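Local coordinates for protein putative alpha-ketoglutarate-dependent taurine dioxygenase (Burkholderia xenovorans, PDB 5HSX) that probably acts as an iron(II)- and 2-oxoglutarate-dependent dioxygenase of the TauD/TfdA family, here holding a sodium ion at its metal site, at residues Ala157-Leu162 / Gly214-Tyr219; Asp171-Ile176 / His204-Val209. All blocks are in the same frame, centred on the assembly; numbering follows the deposited sequence.

Contacts 1 and 2 lie about 11 Å apart, centre to centre, on the same side of the chain's centre. Along the chain, 157-162 comes first, then 171-176, 204-209 and 214-219, so contact 2 closes within the span that contact 1 bridges. Strands 200-209 and 216-218 are consecutive antiparallel neighbours in one sheet. Helix 155-161 packs on this hairpin through its second strand in contact 1, while the first strand also pairs with 174-179 in contact 2. Direct bonds join the contacts, among them those of D171 in contact 2 to Y159 and R216 in contact 1, and the backbone pairing of Y219 with L206 and of A217 with R208.

Contact 1: residues Ala157-Leu162 / Gly214-Tyr219; sequences AAYQKL and GERALY
Y159 and L218 mark the place where helix 155-161 meets strand 216-218, their CA atoms 4.9 Å apart, with the short segment axes crossing at 90° and approaching to 6.3 Å. Y159 does most of the work. Its CG stands anti to the backbone N, and the ring beyond lies across the side chain of R216. R216 CB sits over one face, nearer the rim along CD2 and CE2, in a CH-pi contact 3.8 Å from the Y159 ring centroid. From there the arginine chain runs extended to NE; its CD passes 3.7 Å from Y159 CZ, and the guanidinium lies beyond the ring, at its hydroxyl. With the planes 63° apart the groups do not stack; instead R216 NH1 gives a hydrogen bond to Y159 OH, 3.2 Å long and nearly straight, with the hydroxyl almost in the guanidinium plane. D171 bonds both groups: OD1 with Y159 OH, OD2 in a salt bridge with R216 NH1.

In the fold, the helix leaves strand 150-154, which pairs in another sheet with strand 271-274, the carrier of H273 from the sodium site, and packs against strand 216-218. The family belongs to the cupin clan, whose core is a double-stranded beta-helix.

Toward the C-terminal end of strand 216-218 the contact turns apolar. L218 CB rests 4.0 Å from Y159 CB, and L218 CD2 reaches A158 CB at 4.3 Å. L162, crossing L218 at about a right angle, brings CD1 to 4.0 Å from L218 CD2. V247 of helix 233-247 packs on both A158 and L218. Toward the other end of the strand, Q160 NE2 donates to two waters: one accepts the backbone N-H of R216 as well, the other donates to E215 OE2, which also makes a salt bridge with R58.

Contact 2: residues Asp171-Ile176 / His204-Val209; sequences DGLRGI and HPLVRV
An antiparallel ladder joins the start of strand 174-179 to strand 200-209, at the point where the latter is broken around L206. G175 and H204 form a hydrogen-bonded pair: G175 N to H204 O and H204 N to G175 O are both 2.8 Å. R174 and P205 follow as a non-hydrogen-bonded pair, after which L206 N donates to L173 O at 3.0 Å, almost straight (173°) but from above the carbonyl plane.

This ladder is part of an antiparallel sheet in which strand 225-228 lies along the other side of 174-179. L206 lies against both strands, touching L225 and I228 of 225-228. Its CD2 meets L173 CB at 3.7 Å, while CD1 lies 3.8 Å from G175 CA, leaving no room there for a beta carbon.

R174 folds back at chi2 and chi3, and its NH1 lies 3.8 Å from P205 CD, a guanidinium face turned toward the H204-P205 peptide. The polar end is held elsewhere, by E203 and the carbonyls of T304 and Q305. Past the break, V207 CG2 merely packs beside D171 OD1, at 3.7 Å; the carboxylate's polar partners are Y159 and R216. A water accepts the V207 N-H while reaching toward the carbonyls of D171 and L173.

Contact 1: residues Ala157-Leu162 / Gly214-Tyr219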
# COMPACT_ATOMS: atom_id res chain seq x y z
N ALA B 157 -14.77 2.17 -7.10
CA ALA B 157 -14.65 3.20 -6.08
C ALA B 157 -13.92 4.43 -6.62
O ALA B 157 -14.34 5.57 -6.36
CB ALA B 157 -13.93 2.64 -4.85
N ALA B 158 -12.83 4.21 -7.36
CA ALA B 158 -12.08 5.34 -7.90
C ALA B 158 -12.94 6.18 -8.84
O ALA B 158 -12.95 7.41 -8.75
CB ALA B 158 -10.81 4.86 -8.61
N TYR B 159 -13.68 5.53 -9.74
CA TYR B 159 -14.59 6.27 -10.61
C TYR B 159 -15.57 7.10 -9.79
O TYR B 159 -15.79 8.28 -10.07
CB TYR B 159 -15.36 5.33 -11.55
CG TYR B 159 -16.44 6.03 -12.36
CD1 TYR B 159 -16.13 6.72 -13.53
CD2 TYR B 159 -17.78 6.03 -11.95
CE1 TYR B 159 -17.10 7.38 -14.28
CE2 TYR B 159 -18.77 6.69 -12.69
CZ TYR B 159 -18.42 7.35 -13.86
OH TYR B 159 -19.38 8.01 -14.60
N GLN B 160 -16.18 6.47 -8.79
CA GLN B 160 -17.24 7.13 -8.04
C GLN B 160 -16.71 8.33 -7.27
O GLN B 160 -17.46 9.28 -7.02
CB GLN B 160 -17.92 6.13 -7.11
CG GLN B 160 -18.81 5.13 -7.86
CD GLN B 160 -19.30 3.99 -6.99
OE1 GLN B 160 -19.09 3.98 -5.78
NE2 GLN B 160 -19.94 3.01 -7.61
N LYS B 161 -15.42 8.30 -6.91
CA LYS B 161 -14.82 9.38 -6.13
C LYS B 161 -14.32 10.54 -6.99
O LYS B 161 -13.97 11.58 -6.44
CB LYS B 161 -13.66 8.84 -5.29
N LEU B 162 -14.26 10.38 -8.31
CA LEU B 162 -14.09 11.55 -9.16
C LEU B 162 -15.25 12.50 -8.92
O LEU B 162 -16.37 12.06 -8.63
CB LEU B 162 -14.05 11.16 -10.64
CG LEU B 162 -12.91 10.26 -11.12
CD1 LEU B 162 -13.18 9.88 -12.59
CD2 LEU B 162 -11.58 10.98 -10.98
N GLY B 214 -23.36 -3.60 -13.56
CA GLY B 214 -23.75 -2.31 -14.10
C GLY B 214 -22.94 -1.15 -13.56
O GLY B 214 -23.20 -0.00 -13.95
N GLU B 215 -21.98 -1.40 -12.67
CA GLU B 215 -21.15 -0.33 -12.14
C GLU B 215 -20.18 0.18 -13.20
O GLU B 215 -19.86 -0.51 -14.17
CB GLU B 215 -20.37 -0.81 -10.92
CG GLU B 215 -21.24 -1.26 -9.75
CD GLU B 215 -20.48 -2.12 -8.76
OE1 GLU B 215 -19.94 -3.18 -9.16
OE2 GLU B 215 -20.39 -1.73 -7.58
N ARG B 216 -19.71 1.40 -13.01
CA ARG B 216 -18.72 2.01 -13.89
C ARG B 216 -17.34 1.95 -13.25
O ARG B 216 -17.17 2.38 -12.10
CB ARG B 216 -19.10 3.46 -14.20
CG ARG B 216 -20.36 3.52 -15.04
CD ARG B 216 -20.81 4.93 -15.26
NE ARG B 216 -22.06 4.94 -16.02
CZ ARG B 216 -22.62 6.04 -16.50
NH1 ARG B 216 -22.04 7.22 -16.29
NH2 ARG B 216 -23.76 5.96 -17.19
N ALA B 217 -16.37 1.42 -13.99
CA ALA B 217 -14.99 1.32 -13.54
C ALA B 217 -14.13 2.33 -14.28
O ALA B 217 -14.25 2.48 -15.50
CB ALA B 217 -14.43 -0.09 -13.76
N LEU B 218 -13.22 2.99 -13.56
CA LEU B 218 -12.25 3.89 -14.17
C LEU B 218 -11.16 3.03 -14.79
O LEU B 218 -10.23 2.58 -14.11
CB LEU B 218 -11.72 4.88 -13.13
CG LEU B 218 -10.80 6.02 -13.56
CD1 LEU B 218 -11.44 6.82 -14.69
CD2 LEU B 218 -10.49 6.93 -12.36
N TYR B 219 -11.29 2.76 -16.09
CA TYR B 219 -10.60 1.65 -16.75
C TYR B 219 -9.27 2.13 -17.33
O TYR B 219 -9.04 2.13 -18.53
CB TYR B 219 -11.50 1.08 -17.84
CG TYR B 219 -11.20 -0.34 -18.30
CD1 TYR B 219 -11.31 -1.41 -17.42
CD2 TYR B 219 -10.86 -0.61 -19.62
CE1 TYR B 219 -11.07 -2.71 -17.84
CE2 TYR B 219 -10.61 -1.91 -20.05
CZ TYR B 219 -10.72 -2.96 -19.15
OH TYR B 219 -10.50 -4.26 -19.58
O HOH W 1 -21.08 3.11 -10.68
O HOH W 2 -21.13 0.64 -6.54

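Contact 2: residues Asp171-Ile176 / His204-Val209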
# COMPACT_ATOMS: atom_id res chain seq x y z
N ASP B 171 -16.55 9.81 -18.93
CA ASP B 171 -17.56 8.92 -19.51
C ASP B 171 -17.46 8.88 -21.04
O ASP B 171 -17.67 7.82 -21.66
CB ASP B 171 -18.97 9.36 -19.13
CG ASP B 171 -19.36 9.00 -17.72
OD1 ASP B 171 -18.68 8.17 -17.08
OD2 ASP B 171 -20.37 9.57 -17.25
N GLY B 172 -17.18 10.02 -21.65
CA GLY B 172 -17.15 10.15 -23.10
C GLY B 172 -15.81 9.90 -23.76
O GLY B 172 -15.71 10.01 -24.98
N LEU B 173 -14.77 9.56 -23.00
CA LEU B 173 -13.42 9.44 -23.53
C LEU B 173 -13.06 8.00 -23.86
O LEU B 173 -13.56 7.06 -23.23
CB LEU B 173 -12.40 10.01 -22.54
CG LEU B 173 -12.57 11.50 -22.22
CD1 LEU B 173 -11.51 11.96 -21.23
CD2 LEU B 173 -12.51 12.33 -23.50
N ARG B 174 -12.18 7.84 -24.85
CA ARG B 174 -11.62 6.57 -25.26
C ARG B 174 -10.10 6.62 -25.13
O ARG B 174 -9.49 7.70 -25.22
CB ARG B 174 -11.98 6.25 -26.71
CG ARG B 174 -13.45 6.48 -27.02
CD ARG B 174 -14.27 5.28 -26.65
NE ARG B 174 -14.06 4.19 -27.60
CZ ARG B 174 -14.65 3.00 -27.51
NH1 ARG B 174 -15.48 2.74 -26.51
NH2 ARG B 174 -14.41 2.07 -28.42
N GLY B 175 -9.49 5.45 -24.92
CA GLY B 175 -8.06 5.37 -24.70
C GLY B 175 -7.42 4.26 -25.52
O GLY B 175 -8.02 3.21 -25.74
N ILE B 176 -6.19 4.51 -25.96
CA ILE B 176 -5.42 3.53 -26.71
C ILE B 176 -4.53 2.76 -25.74
O ILE B 176 -3.70 3.35 -25.05
CB ILE B 176 -4.57 4.20 -27.80
CG1 ILE B 176 -5.45 5.03 -28.74
CG2 ILE B 176 -3.74 3.14 -28.55
CD1 ILE B 176 -6.51 4.22 -29.49
N HIS B 204 -10.10 1.32 -26.01
CA HIS B 204 -11.05 0.98 -24.95
C HIS B 204 -11.77 2.23 -24.46
O HIS B 204 -11.22 3.34 -24.54
CB HIS B 204 -10.35 0.33 -23.75
CG HIS B 204 -9.95 -1.09 -23.97
ND1 HIS B 204 -10.85 -2.09 -24.25
CD2 HIS B 204 -8.73 -1.69 -23.91
CE1 HIS B 204 -10.21 -3.24 -24.38
NE2 HIS B 204 -8.92 -3.02 -24.16
N PRO B 205 -12.98 2.09 -23.90
CA PRO B 205 -13.56 3.20 -23.15
C PRO B 205 -12.70 3.51 -21.93
O PRO B 205 -12.12 2.61 -21.32
CB PRO B 205 -14.94 2.67 -22.74
CG PRO B 205 -14.72 1.19 -22.63
CD PRO B 205 -13.77 0.85 -23.75
N LEU B 206 -12.62 4.79 -21.59
CA LEU B 206 -11.96 5.11 -20.32
C LEU B 206 -12.83 4.71 -19.13
O LEU B 206 -12.30 4.52 -18.04
CB LEU B 206 -11.64 6.61 -20.25
CG LEU B 206 -10.18 7.01 -20.13
CD1 LEU B 206 -9.36 6.44 -21.29
CD2 LEU B 206 -10.08 8.54 -20.07
N VAL B 207 -14.14 4.60 -19.33
CA VAL B 207 -15.06 4.15 -18.29
C VAL B 207 -15.71 2.86 -18.78
O VAL B 207 -16.42 2.86 -19.79
CB VAL B 207 -16.12 5.22 -17.98
CG1 VAL B 207 -17.09 4.70 -16.93
CG2 VAL B 207 -15.45 6.50 -17.52
N ARG B 208 -15.45 1.76 -18.07
CA ARG B 208 -15.99 0.46 -18.47
C ARG B 208 -17.22 0.13 -17.64
O ARG B 208 -17.15 0.09 -16.40
CB ARG B 208 -14.96 -0.66 -18.33
CG ARG B 208 -15.57 -2.00 -18.75
CD ARG B 208 -14.59 -3.19 -18.72
NE ARG B 208 -15.29 -4.37 -19.26
CZ ARG B 208 -14.75 -5.56 -19.48
NH1 ARG B 208 -13.46 -5.77 -19.21
NH2 ARG B 208 -15.50 -6.55 -19.96
N VAL B 209 -18.33 -0.16 -18.31
CA VAL B 209 -19.56 -0.55 -17.62
C VAL B 209 -19.51 -2.04 -17.30
O VAL B 209 -19.49 -2.87 -18.21
CB VAL B 209 -20.80 -0.19 -18.45
CG1 VAL B 209 -22.04 -0.61 -17.69
CG2 VAL B 209 -20.80 1.31 -18.74
O HOH W 3 -15.59 5.90 -21.74